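Side-chain contacts in conserved hypothetical exported protein (Bacteroides fragilis, PDB 4JJA), which is of unestablished function but may cleave peptidoglycan as an exported beta-N-acetylmuramidase: residues G185-W188 with R193-D196; M210-I215 with L292-I297; D309-L314 with M337-K342. All blocks are in the same frame, centred on the assembly; numbering follows the deposited sequence. Where two conformers were deposited one is given.

Contact 1. Residues G185-W188 with R193-D196; sequences GERW and RICD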
ATOM      1  N   GLY A 185      12.799  10.214  11.424  1.00 11.52           N
ATOM      2  CA  GLY A 185      12.866  11.587  11.928  1.00 12.76           C
ATOM      3  C   GLY A 185      11.794  11.939  12.926  1.00 12.63           C
ATOM      4  O   GLY A 185      12.036  12.757  13.815  1.00 15.16           O
ATOM      5  N   GLU A 186      10.623  11.333  12.775  1.00 12.25           N
ATOM      6  CA  GLU A 186       9.506  11.564  13.671  1.00 13.17           C
ATOM      7  C   GLU A 186       9.462  10.602  14.851  1.00 13.83           C
ATOM      8  O   GLU A 186       8.545  10.692  15.662  1.00 15.76           O
ATOM      9  CB  GLU A 186       8.174  11.524  12.879  1.00 13.66           C
ATOM     10  CG  GLU A 186       8.068  12.544  11.809  1.00 13.40           C
ATOM     11  CD  GLU A 186       8.135  13.992  12.288  1.00 16.40           C
ATOM     12  OE1 GLU A 186       7.267  14.392  13.065  1.00 19.75           O
ATOM     13  OE2 GLU A 186       9.056  14.724  11.872  1.00 18.55           O
ATOM     14  N   ARG A 187      10.433   9.702  14.939  1.00 14.02           N
ATOM     15  CA  ARG A 187      10.552   8.714  16.008  1.00 14.27           C
ATOM     16  C   ARG A 187       9.332   7.833  16.120  1.00 14.46           C
ATOM     17  O   ARG A 187       8.740   7.655  17.204  1.00 16.36           O
ATOM     18  CB  ARG A 187      10.968   9.320  17.370  1.00 15.75           C
ATOM     19  CG  ARG A 187      12.304   9.919  17.321  1.00 16.07           C
ATOM     20  CD  ARG A 187      13.381   8.831  17.074  1.00 16.01           C
ATOM     21  NE  ARG A 187      14.693   9.375  17.411  1.00 17.36           N
ATOM     22  CZ  ARG A 187      15.411  10.142  16.605  1.00 15.97           C
ATOM     23  NH1 ARG A 187      14.968  10.464  15.376  1.00 17.74           N
ATOM     24  NH2 ARG A 187      16.593  10.596  17.037  1.00 16.63           N
ATOM     25  N   TRP A 188       8.976   7.232  14.991  1.00 14.08           N
ATOM     26  CA  TRP A 188       7.842   6.325  14.941  1.00 13.36           C
ATOM     27  C   TRP A 188       8.211   4.850  15.136  1.00 14.79           C
ATOM     28  O   TRP A 188       7.321   4.003  15.199  1.00 17.13           O
ATOM     29  CB  TRP A 188       7.111   6.530  13.610  1.00 12.60           C
ATOM     30  CG  TRP A 188       6.374   7.811  13.490  1.00 13.85           C
ATOM     31  CD1 TRP A 188       6.023   8.661  14.481  1.00 17.02           C
ATOM     32  CD2 TRP A 188       5.860   8.382  12.291  1.00 12.51           C
ATOM     33  NE1 TRP A 188       5.356   9.741  13.969  1.00 14.84           N
ATOM     34  CE2 TRP A 188       5.220   9.572  12.621  1.00 13.47           C
ATOM     35  CE3 TRP A 188       5.877   7.999  10.961  1.00 12.62           C
ATOM     36  CZ2 TRP A 188       4.589  10.354  11.659  1.00 13.84           C
ATOM     37  CZ3 TRP A 188       5.275   8.751  10.030  1.00 12.91           C
ATOM     38  CH2 TRP A 188       4.625   9.916  10.369  1.00 13.15           C
ATOM     39  N   ARG A 193      14.093   4.168  18.578  1.00 27.74           N
ATOM     40  CA  ARG A 193      15.312   3.986  17.852  1.00 26.68           C
ATOM     41  C   ARG A 193      15.259   4.685  16.486  1.00 23.56           C
ATOM     42  O   ARG A 193      14.183   5.038  15.998  1.00 21.11           O
ATOM     43  CB  ARG A 193      15.578   2.501  17.624  1.00 28.64           C
ATOM     44  CG  ARG A 193      15.634   1.613  18.885  1.00 33.39           C
ATOM     45  CD  ARG A 193      15.313   0.145  18.472  1.00 39.12           C
ATOM     46  NE  ARG A 193      14.941  -0.733  19.592  1.00 43.14           N
ATOM     47  CZ  ARG A 193      15.774  -1.138  20.550  1.00 46.42           C
ATOM     48  NH1 ARG A 193      17.049  -0.734  20.584  1.00 47.55           N
ATOM     49  NH2 ARG A 193      15.314  -1.937  21.504  1.00 47.23           N
ATOM     50  N   ILE A 194      16.424   4.922  15.902  1.00 21.38           N
ATOM     51  CA  ILE A 194      16.556   5.200  14.468  1.00 20.34           C
ATOM     52  C   ILE A 194      17.390   4.128  13.782  1.00 19.07           C
ATOM     53  O   ILE A 194      18.359   3.600  14.344  1.00 19.55           O
ATOM     54  CB  ILE A 194      17.102   6.587  14.171  1.00 22.45           C
ATOM     55  CG1 ILE A 194      18.497   6.818  14.742  1.00 24.92           C
ATOM     56  CG2 ILE A 194      16.066   7.646  14.657  1.00 24.21           C
ATOM     57  CD1 ILE A 194      19.005   8.202  14.410  1.00 27.34           C
ATOM     58  N   CYS A 195      16.953   3.774  12.577  1.00 16.32           N
ATOM     59  CA  CYS A 195      17.619   2.794  11.758  1.00 16.37           C
ATOM     60  C   CYS A 195      18.518   3.493  10.741  1.00 15.83           C
ATOM     61  O   CYS A 195      18.125   4.503  10.135  1.00 17.11           O
ATOM     62  CB  CYS A 195      16.531   1.917  11.084  1.00 16.64           C
ATOM     63  SG  CYS A 195      17.145   0.607  10.050  1.00 18.95           S
ATOM     64  N   ASP A 196      19.717   2.974  10.497  1.00 14.90           N
ATOM     65  CA  ASP A 196      20.585   3.448   9.445  1.00 15.66           C
ATOM     66  C   ASP A 196      19.929   3.100   8.094  1.00 14.80           C
ATOM     67  O   ASP A 196      19.839   1.937   7.750  1.00 16.59           O
ATOM     68  CB  ASP A 196      21.961   2.769   9.576  1.00 15.65           C
ATOM     69  CG  ASP A 196      23.011   3.338   8.677  1.00 22.77           C
ATOM     70  OD1 ASP A 196      22.679   3.892   7.637  1.00 23.56           O
ATOM     71  OD2 ASP A 196      24.241   3.138   8.972  1.00 30.21           O
TER

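Contact 2. Residues M210-I215 with L292-I297; sequences MYRLPI and LSDEEI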
HETATM    1  N   MSE A 210       2.829  10.138 -12.920  1.00  9.79           N
HETATM    2  CA  MSE A 210       1.812   9.101 -12.842  1.00  9.43           C
HETATM    3  C   MSE A 210       2.381   7.798 -13.330  1.00 10.04           C
HETATM    4  O   MSE A 210       2.103   7.357 -14.450  1.00 12.19           O
HETATM    5  CB  MSE A 210       0.569   9.499 -13.639  1.00 10.05           C
HETATM    6  CG  MSE A 210       0.044  10.878 -13.242  1.00 11.67           C
HETATM    7 SE   MSE A 210      -0.355  11.141 -11.359  0.75 10.93          SE
HETATM    8  CE  MSE A 210      -1.736   9.792 -11.166  1.00 14.69           C
ATOM      9  N   TYR A 211       3.203   7.168 -12.499  1.00  8.59           N
ATOM     10  CA  TYR A 211       3.812   5.902 -12.825  1.00  8.54           C
ATOM     11  C   TYR A 211       2.802   4.808 -12.848  1.00  8.32           C
ATOM     12  O   TYR A 211       1.994   4.691 -11.928  1.00  9.38           O
ATOM     13  CB  TYR A 211       4.904   5.593 -11.840  1.00  9.07           C
ATOM     14  CG  TYR A 211       5.618   4.273 -12.041  1.00  8.18           C
ATOM     15  CD1 TYR A 211       6.622   4.108 -12.984  1.00  9.71           C
ATOM     16  CD2 TYR A 211       5.340   3.182 -11.222  1.00  8.19           C
ATOM     17  CE1 TYR A 211       7.294   2.919 -13.090  1.00 11.18           C
ATOM     18  CE2 TYR A 211       6.021   2.005 -11.309  1.00  8.90           C
ATOM     19  CZ  TYR A 211       7.029   1.883 -12.242  1.00 10.46           C
ATOM     20  OH  TYR A 211       7.690   0.659 -12.296  1.00 12.04           O
ATOM     21  N   ARG A 212       2.892   3.942 -13.857  1.00  8.88           N
ATOM     22  CA  ARG A 212       2.004   2.797 -14.024  0.70  8.58           C
ATOM     23  C   ARG A 212       2.761   1.519 -13.720  1.00  9.18           C
ATOM     24  O   ARG A 212       3.897   1.357 -14.144  1.00 10.66           O
ATOM     25  CB  ARG A 212       1.459   2.774 -15.453  0.70 10.26           C
ATOM     26  CG  ARG A 212       0.575   3.946 -15.711  0.70  9.54           C
ATOM     27  CD  ARG A 212      -0.060   3.975 -17.055  0.70 10.09           C
ATOM     28  NE  ARG A 212      -1.157   3.100 -17.268  0.70  9.80           N
ATOM     29  CZ  ARG A 212      -2.431   3.423 -17.052  0.70 12.00           C
ATOM     30  NH1 ARG A 212      -2.791   4.583 -16.552  0.70 11.55           N
ATOM     31  NH2 ARG A 212      -3.335   2.549 -17.375  0.70 13.65           N
ATOM     32  N   LEU A 213       2.164   0.655 -12.937  1.00  9.61           N
ATOM     33  CA  LEU A 213       2.830  -0.514 -12.417  1.00 10.00           C
ATOM     34  C   LEU A 213       2.845  -1.602 -13.485  1.00 10.10           C
ATOM     35  O   LEU A 213       1.807  -1.977 -13.990  1.00 12.05           O
ATOM     36  CB  LEU A 213       2.081  -1.050 -11.196  1.00 10.78           C
ATOM     37  CG  LEU A 213       2.408  -0.352  -9.892  1.00 13.63           C
ATOM     38  CD1 LEU A 213       2.322   1.110  -9.824  1.00 16.37           C
ATOM     39  CD2 LEU A 213       1.661  -0.986  -8.765  1.00 14.10           C
ATOM     40  N   PRO A 214       4.025  -2.134 -13.817  1.00 10.88           N
ATOM     41  CA  PRO A 214       4.066  -3.197 -14.825  1.00 11.84           C
ATOM     42  C   PRO A 214       3.520  -4.519 -14.342  1.00 11.35           C
ATOM     43  O   PRO A 214       3.066  -5.331 -15.175  1.00 12.26           O
ATOM     44  CB  PRO A 214       5.565  -3.299 -15.135  1.00 14.52           C
ATOM     45  CG  PRO A 214       6.270  -2.808 -13.838  1.00 13.05           C
ATOM     46  CD  PRO A 214       5.385  -1.712 -13.374  1.00 11.56           C
ATOM     47  N   ILE A 215       3.602  -4.760 -13.026  1.00 10.94           N
ATOM     48  CA  ILE A 215       3.304  -6.056 -12.393  1.00 11.13           C
ATOM     49  C   ILE A 215       2.221  -5.781 -11.316  1.00 10.46           C
ATOM     50  O   ILE A 215       2.403  -4.903 -10.462  1.00 10.96           O
ATOM     51  CB  ILE A 215       4.587  -6.670 -11.712  1.00 11.31           C
ATOM     52  CG1 ILE A 215       5.711  -6.882 -12.762  1.00 12.91           C
ATOM     53  CG2 ILE A 215       4.257  -7.921 -10.940  1.00 13.00           C
ATOM     54  CD1 ILE A 215       7.050  -7.374 -12.193  1.00 17.56           C
ATOM     55  N   LEU A 292     -14.793   5.149 -15.794  1.00 14.82           N
ATOM     56  CA  LEU A 292     -14.337   6.482 -15.406  1.00 15.07           C
ATOM     57  C   LEU A 292     -12.944   6.675 -16.016  1.00 16.65           C
ATOM     58  O   LEU A 292     -12.129   5.739 -16.057  1.00 18.23           O
ATOM     59  CB  LEU A 292     -14.231   6.634 -13.898  1.00 15.99           C
ATOM     60  CG  LEU A 292     -15.527   6.694 -13.121  1.00 16.54           C
ATOM     61  CD1 LEU A 292     -15.201   6.745 -11.613  1.00 18.56           C
ATOM     62  CD2 LEU A 292     -16.416   7.878 -13.495  1.00 22.40           C
ATOM     63  N   SER A 293     -12.687   7.874 -16.517  1.00 17.59           N
ATOM     64  CA  SER A 293     -11.338   8.180 -16.920  1.00 17.23           C
ATOM     65  C   SER A 293     -10.407   8.280 -15.733  1.00 15.77           C
ATOM     66  O   SER A 293     -10.816   8.614 -14.623  1.00 16.92           O
ATOM     67  CB  SER A 293     -11.274   9.508 -17.680  1.00 18.23           C
ATOM     68  OG  SER A 293     -11.601  10.634 -16.869  1.00 20.43           O
ATOM     69  N   ASP A 294      -9.151   7.936 -15.986  1.00 16.82           N
ATOM     70  CA  ASP A 294      -8.117   8.178 -14.960  1.00 17.27           C
ATOM     71  C   ASP A 294      -8.197   9.633 -14.470  1.00 16.86           C
ATOM     72  O   ASP A 294      -8.174   9.898 -13.246  1.00 17.08           O
ATOM     73  CB  ASP A 294      -6.717   7.880 -15.509  1.00 18.25           C
ATOM     74  CG  ASP A 294      -6.411   6.389 -15.733  1.00 18.84           C
ATOM     75  OD1 ASP A 294      -7.197   5.481 -15.407  1.00 21.01           O
ATOM     76  OD2 ASP A 294      -5.300   6.098 -16.314  1.00 20.32           O
ATOM     77  N   GLU A 295      -8.295  10.623 -15.379  0.50 17.89           N
ATOM     78  CA  GLU A 295      -8.373  12.060 -14.993  0.50 18.01           C
ATOM     79  C   GLU A 295      -9.487  12.427 -14.043  0.50 17.54           C
ATOM     80  O   GLU A 295      -9.297  13.177 -13.095  0.50 17.60           O
ATOM     81  CB  GLU A 295      -8.509  13.010 -16.217  0.50 18.96           C
ATOM     82  CG  GLU A 295      -7.209  13.209 -16.989  0.50 20.13           C
ATOM     83  CD  GLU A 295      -7.088  12.197 -18.113  0.50 24.80           C
ATOM     84  OE1 GLU A 295      -7.910  11.242 -18.152  0.50 28.01           O
ATOM     85  OE2 GLU A 295      -6.193  12.347 -18.953  0.50 27.00           O
ATOM     86  N   GLU A 296     -10.676  11.901 -14.289  1.00 17.65           N
ATOM     87  CA  GLU A 296     -11.778  12.245 -13.388  1.00 18.62           C
ATOM     88  C   GLU A 296     -11.625  11.577 -11.998  1.00 15.98           C
ATOM     89  O   GLU A 296     -11.999  12.200 -11.006  1.00 16.85           O
ATOM     90  CB  GLU A 296     -13.140  11.997 -13.950  1.00 20.70           C
ATOM     91  CG  GLU A 296     -13.568  10.628 -14.134  1.00 24.12           C
ATOM     92  CD  GLU A 296     -14.905  10.603 -14.917  1.00 30.65           C
ATOM     93  OE1 GLU A 296     -15.865  11.249 -14.397  1.00 36.06           O
ATOM     94  OE2 GLU A 296     -14.953   9.976 -16.035  1.00 33.45           O
ATOM     95  N   ILE A 297     -10.963  10.420 -11.946  1.00 14.52           N
ATOM     96  CA  ILE A 297     -10.652   9.777 -10.627  1.00 13.16           C
ATOM     97  C   ILE A 297      -9.655  10.719  -9.912  1.00 12.72           C
ATOM     98  O   ILE A 297      -9.814  11.021  -8.719  1.00 12.63           O
ATOM     99  CB  ILE A 297     -10.164   8.358 -10.821  1.00 12.90           C
ATOM    100  CG1 ILE A 297     -11.254   7.472 -11.484  1.00 13.49           C
ATOM    101  CG2 ILE A 297      -9.672   7.794  -9.491  1.00 11.64           C
ATOM    102  CD1 ILE A 297     -10.805   6.137 -12.043  1.00 15.78           C
TER
HETATM  103  O   HOH W   1      -6.080   3.104 -16.327  1.00 24.99           O

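Contact 3. Residues D309-L314 with M337-K342; sequences DAYHNL and MIEGGK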
ATOM      1  N   ASP A 309     -23.814   6.690  -1.040  1.00  8.76           N
ATOM      2  CA  ASP A 309     -24.849   6.113  -1.876  1.00  9.69           C
ATOM      3  C   ASP A 309     -25.324   4.764  -1.357  1.00  8.42           C
ATOM      4  O   ASP A 309     -26.529   4.530  -1.216  1.00  9.76           O
ATOM      5  CB  ASP A 309     -24.300   5.988  -3.304  1.00 10.85           C
ATOM      6  CG  ASP A 309     -25.273   5.376  -4.283  1.00 13.39           C
ATOM      7  OD1 ASP A 309     -26.381   5.908  -4.351  1.00 19.45           O
ATOM      8  OD2 ASP A 309     -24.893   4.484  -5.013  1.00 18.75           O
ATOM      9  N   ALA A 310     -24.374   3.869  -1.123  1.00  8.25           N
ATOM     10  CA  ALA A 310     -24.738   2.565  -0.640  1.00  8.11           C
ATOM     11  C   ALA A 310     -25.410   2.591   0.724  1.00  7.99           C
ATOM     12  O   ALA A 310     -26.372   1.880   0.963  1.00  9.19           O
ATOM     13  CB  ALA A 310     -23.511   1.656  -0.608  1.00  8.94           C
ATOM     14  N   TYR A 311     -24.913   3.448   1.629  1.00  8.02           N
ATOM     15  CA  TYR A 311     -25.483   3.563   2.958  1.00  8.12           C
ATOM     16  C   TYR A 311     -26.952   3.938   2.878  1.00  8.91           C
ATOM     17  O   TYR A 311     -27.803   3.272   3.495  1.00  9.70           O
ATOM     18  CB  TYR A 311     -24.725   4.622   3.771  1.00  9.83           C
ATOM     19  CG  TYR A 311     -25.434   4.962   5.080  1.00  9.28           C
ATOM     20  CD1 TYR A 311     -25.339   4.119   6.141  1.00 10.29           C
ATOM     21  CD2 TYR A 311     -26.241   6.048   5.196  1.00 10.91           C
ATOM     22  CE1 TYR A 311     -26.019   4.345   7.321  1.00 11.62           C
ATOM     23  CE2 TYR A 311     -26.903   6.305   6.365  1.00 10.94           C
ATOM     24  CZ  TYR A 311     -26.800   5.456   7.432  1.00 11.87           C
ATOM     25  OH  TYR A 311     -27.496   5.675   8.611  1.00 15.32           O
ATOM     26  N   HIS A 312     -27.274   4.972   2.141  1.00  8.83           N
ATOM     27  CA  HIS A 312     -28.647   5.400   2.071  1.00  9.38           C
ATOM     28  C   HIS A 312     -29.525   4.452   1.284  1.00 10.37           C
ATOM     29  O   HIS A 312     -30.713   4.344   1.555  1.00 13.35           O
ATOM     30  CB  HIS A 312     -28.758   6.831   1.505  1.00  9.64           C
ATOM     31  CG  HIS A 312     -28.224   7.854   2.445  1.00  9.47           C
ATOM     32  ND1 HIS A 312     -28.806   8.141   3.665  1.00 11.07           N
ATOM     33  CD2 HIS A 312     -27.129   8.641   2.356  1.00 11.49           C
ATOM     34  CE1 HIS A 312     -28.081   9.057   4.292  1.00 11.59           C
ATOM     35  NE2 HIS A 312     -27.057   9.390   3.509  1.00 11.50           N
ATOM     36  N   ASN A 313     -28.963   3.746   0.308  1.00  9.18           N
ATOM     37  CA  ASN A 313     -29.769   2.823  -0.455  1.00  9.79           C
ATOM     38  C   ASN A 313     -30.146   1.604   0.364  1.00 10.43           C
ATOM     39  O   ASN A 313     -31.272   1.099   0.263  1.00 10.92           O
ATOM     40  CB  ASN A 313     -29.021   2.376  -1.721  1.00 10.72           C
ATOM     41  CG  ASN A 313     -29.900   1.546  -2.639  1.00 11.29           C
ATOM     42  OD1 ASN A 313     -29.872   0.350  -2.587  1.00 12.48           O
ATOM     43  ND2 ASN A 313     -30.796   2.191  -3.374  1.00 16.86           N
ATOM     44  N   LEU A 314     -29.202   1.084   1.158  1.00 10.57           N
ATOM     45  CA  LEU A 314     -29.449  -0.167   1.843  1.00 11.64           C
ATOM     46  C   LEU A 314     -30.436  -0.070   2.998  1.00 13.78           C
ATOM     47  O   LEU A 314     -31.051  -1.075   3.361  1.00 16.26           O
ATOM     48  CB  LEU A 314     -28.124  -0.781   2.309  1.00 11.95           C
ATOM     49  CG  LEU A 314     -27.460  -1.574   1.228  1.00 13.07           C
ATOM     50  CD1 LEU A 314     -25.984  -1.827   1.549  1.00 14.89           C
ATOM     51  CD2 LEU A 314     -28.209  -2.907   0.926  1.00 15.17           C
HETATM   52  N   MSE A 337     -21.139  11.459  10.655  1.00 10.30           N
HETATM   53  CA  MSE A 337     -21.608  12.448   9.672  1.00 10.46           C
HETATM   54  C   MSE A 337     -22.408  11.825   8.547  1.00  9.76           C
HETATM   55  O   MSE A 337     -23.412  12.384   8.122  1.00 10.84           O
HETATM   56  CB  MSE A 337     -20.438  13.240   9.140  1.00  9.85           C
HETATM   57  CG  MSE A 337     -19.802  14.171  10.155  1.00 11.15           C
HETATM   58 SE   MSE A 337     -18.317  15.174   9.491  0.75 10.13          SE
HETATM   59  CE  MSE A 337     -19.266  16.543   8.468  1.00 13.93           C
ATOM     60  N   ILE A 338     -22.013  10.627   8.101  1.00  9.64           N
ATOM     61  CA  ILE A 338     -22.830   9.946   7.092  1.00 10.03           C
ATOM     62  C   ILE A 338     -24.222   9.681   7.659  1.00 10.65           C
ATOM     63  O   ILE A 338     -25.245   9.942   7.021  1.00 11.60           O
ATOM     64  CB  ILE A 338     -22.194   8.668   6.578  1.00  9.18           C
ATOM     65  CG1 ILE A 338     -20.904   9.006   5.798  1.00 10.40           C
ATOM     66  CG2 ILE A 338     -23.188   7.883   5.705  1.00 11.38           C
ATOM     67  CD1 ILE A 338     -20.075   7.843   5.312  1.00 11.15           C
ATOM     68  N   GLU A 339     -24.263   9.129   8.863  1.00 11.14           N
ATOM     69  CA  GLU A 339     -25.532   8.776   9.477  1.00 12.56           C
ATOM     70  C   GLU A 339     -26.359  10.016   9.777  1.00 12.89           C
ATOM     71  O   GLU A 339     -27.576   9.950   9.830  1.00 15.50           O
ATOM     72  CB  GLU A 339     -25.259   8.002  10.764  1.00 12.79           C
ATOM     73  CG  GLU A 339     -24.753   6.610  10.453  1.00 13.03           C
ATOM     74  CD  GLU A 339     -24.374   5.767  11.639  1.00 15.59           C
ATOM     75  OE1 GLU A 339     -24.385   6.240  12.798  1.00 19.79           O
ATOM     76  OE2 GLU A 339     -23.988   4.588  11.404  1.00 15.20           O
ATOM     77  N   GLY A 340     -25.686  11.128  10.000  1.00 12.61           N
ATOM     78  CA  GLY A 340     -26.333  12.410  10.230  1.00 13.21           C
ATOM     79  C   GLY A 340     -26.829  13.105   8.986  1.00 13.55           C
ATOM     80  O   GLY A 340     -27.376  14.214   9.089  1.00 16.45           O
ATOM     81  N   GLY A 341     -26.619  12.513   7.807  1.00 12.16           N
ATOM     82  CA  GLY A 341     -27.103  13.093   6.572  1.00 12.30           C
ATOM     83  C   GLY A 341     -26.213  14.091   5.923  1.00 12.33           C
ATOM     84  O   GLY A 341     -26.653  14.793   5.015  1.00 14.04           O
ATOM     85  N   LYS A 342     -24.963  14.173   6.361  1.00 11.71           N
ATOM     86  CA  LYS A 342     -24.022  15.125   5.745  1.00 12.34           C
ATOM     87  C   LYS A 342     -23.545  14.659   4.379  1.00 12.17           C
ATOM     88  O   LYS A 342     -23.635  13.498   4.024  1.00 12.54           O
ATOM     89  CB  LYS A 342     -22.841  15.342   6.662  1.00 12.76           C
ATOM     90  CG  LYS A 342     -23.206  15.849   8.076  1.00 13.62           C
ATOM     91  CD  LYS A 342     -23.974  17.154   8.109  1.00 15.60           C
ATOM     92  CE  LYS A 342     -24.352  17.500   9.549  1.00 20.09           C
ATOM     93  NZ  LYS A 342     -25.089  18.766   9.656  1.00 25.95           N
TER
HETATM   94  O   HOH W   2     -28.989   7.823   8.637  1.00 23.75           O
HETATM   95  O   HOH W   3     -25.184  11.189   4.538  1.00 13.54           O

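Contact 1. Residues G185-W188 with R193-D196
Arg187 reaches across to Ile194, and the meeting is made by the outer half of the arginine chain. CB and CG do not touch the second segment; the touching begins at CD. A bend at chi2 (-65°) turns CD toward that segment. CD lies 4.0 Å from Arg193 O and 3.8 Å from Ile194 CG2. Beyond it, the guanidinium turns a face to the same methyl. NE is 3.5 Å from Ile194 CG2, and CZ is 3.2 Å from it. NH1 comes closest to Ile194 CG2, at 3.1 Å. NH2, the other tip, is 3.8 Å from Ile194 CG2. The methyl therefore sits over one face of the group, displaced toward its rim, and packing here is tight. Just past helix 176-185, Arg187 is the first residue to leave helical angles; its positive phi (58°) belongs to a Schellman motif. The chain then turns through a short loop toward strand 197-200, an outermost strand of the parallel, Rossmann-like sheet. NH1 hydrogen-bonds to Asn184 O in the last turn of helix 176-185. This bond holds the guanidinium beside the helix end. The Ile194 side chain also touches Asn184. Two residues on, the Asp196 backbone pairs with Ile137 of strand 136-140.

Contact 2. Residues M210-I215 with L292-I297
Arg212 NH1 donates to Asp294 OD2 at 2.9 Å, in a bond that forms part of a salt bridge. Its N-H...O angle is 151°, moderately bent. NH1 meets OD2 nearly along the C-O axis. OD2 in turn lies at the edge of the guanidinium, close to its plane. The two flat groups are nearly coplanar, 30° apart, and the side chains come from opposite directions. The other carboxylate oxygen, Asp294 OD1, is gripped by Lys225 NZ in a salt bridge and by water 1, which donates to it at 2.8 Å. Water 1 also accepts from Arg212 NH2 at 3.0 Å, so a direct bond and a water bridge run side by side. The arginine chain runs straight at chi2 and bends at chi3 (76°). Arg212 was deposited in two conformers; the bridge is that of one of them, and whether the other keeps it is left open. The contact joins the loop between strand 197-200 and helix 224-233, in the N-terminal family region, to the start of helix 294-300, in the C-terminal one. Asp294 is the first residue of helix 294-300. Ser293, just before it, is the N-cap and forms a capping box with Glu296 in the first turn. Glu296 N donates to Ser293 OG at 3.0 Å, and Ser293 N donates to Glu296 OE2 at 3.1 Å. The latter bond uses the anti side of the carboxylate. A negative charge at a helix N terminus is probably favourable for Asp294. Lys225, on helix 224-233, also hydrogen-bonds to Leu292 O. The Arg212 side chain touches Met224 of that helix.

Contact 3. Residues D309-L314 with M337-K342
The ends of helices 305-314 and 333-339 approach each other here, with the CA atoms of Tyr311 and Ile338 8.1 Å apart. The second helix closes in a Schellman motif at Gly341, whose positive phi (86°) suits glycine. With chi1 at 170°, the Tyr311 ring swings out opposite the backbone nitrogen, toward Ile338 and Glu339. Ile338 CG2 stands over one face of the ring in a CH-pi contact. It is 4.0 Å from the ring centroid and 29° off the normal. Phe321 also meets the tyrosine ring. At the far end of the ring, Tyr311 OH lies 3.4 Å from Glu339 CG, where the two side chains cross at about a right angle. Water 2 lies at the edge of the ring, 2.6 Å from Tyr311 OH, and donates to Glu339 O. His312 lays one ring face over Tyr311 CD2, which is 3.6 Å from its plane. The edge of the imidazole points to water 3, 2.8 Å from His312 NE2. That water donates to Ile338 O and Lys342 O, both 2.8 Å away. Ile338 O also accepts from Gly341 N within the Schellman turn. Direct contact is largely apolar, and waters make the polar links from Tyr311 and His312 to carbonyls of the last helical turn and the loop just after it, so the polar tie here depends on bound water.

From the N terminus, the chain first builds most of the parallel sheet. Contact 1 then closes a short loop between helix 176-185 and the entry to strand 197-200. Contact 2 closes a much longer loop. It joins the segment after that strand to the start of helix 294-300, across 76 intervening residues, and so ties the N-terminal family region to the C-terminal one. Helix 305-314 follows, and contact 3 closes the loop from it to helix 333-339. The three loops run in series; none nests in or crosses another. Contacts 1 and 2 lie on opposite sides of the chain's centre, while the nearest atoms of contacts 2 and 3 are about 12 Å apart.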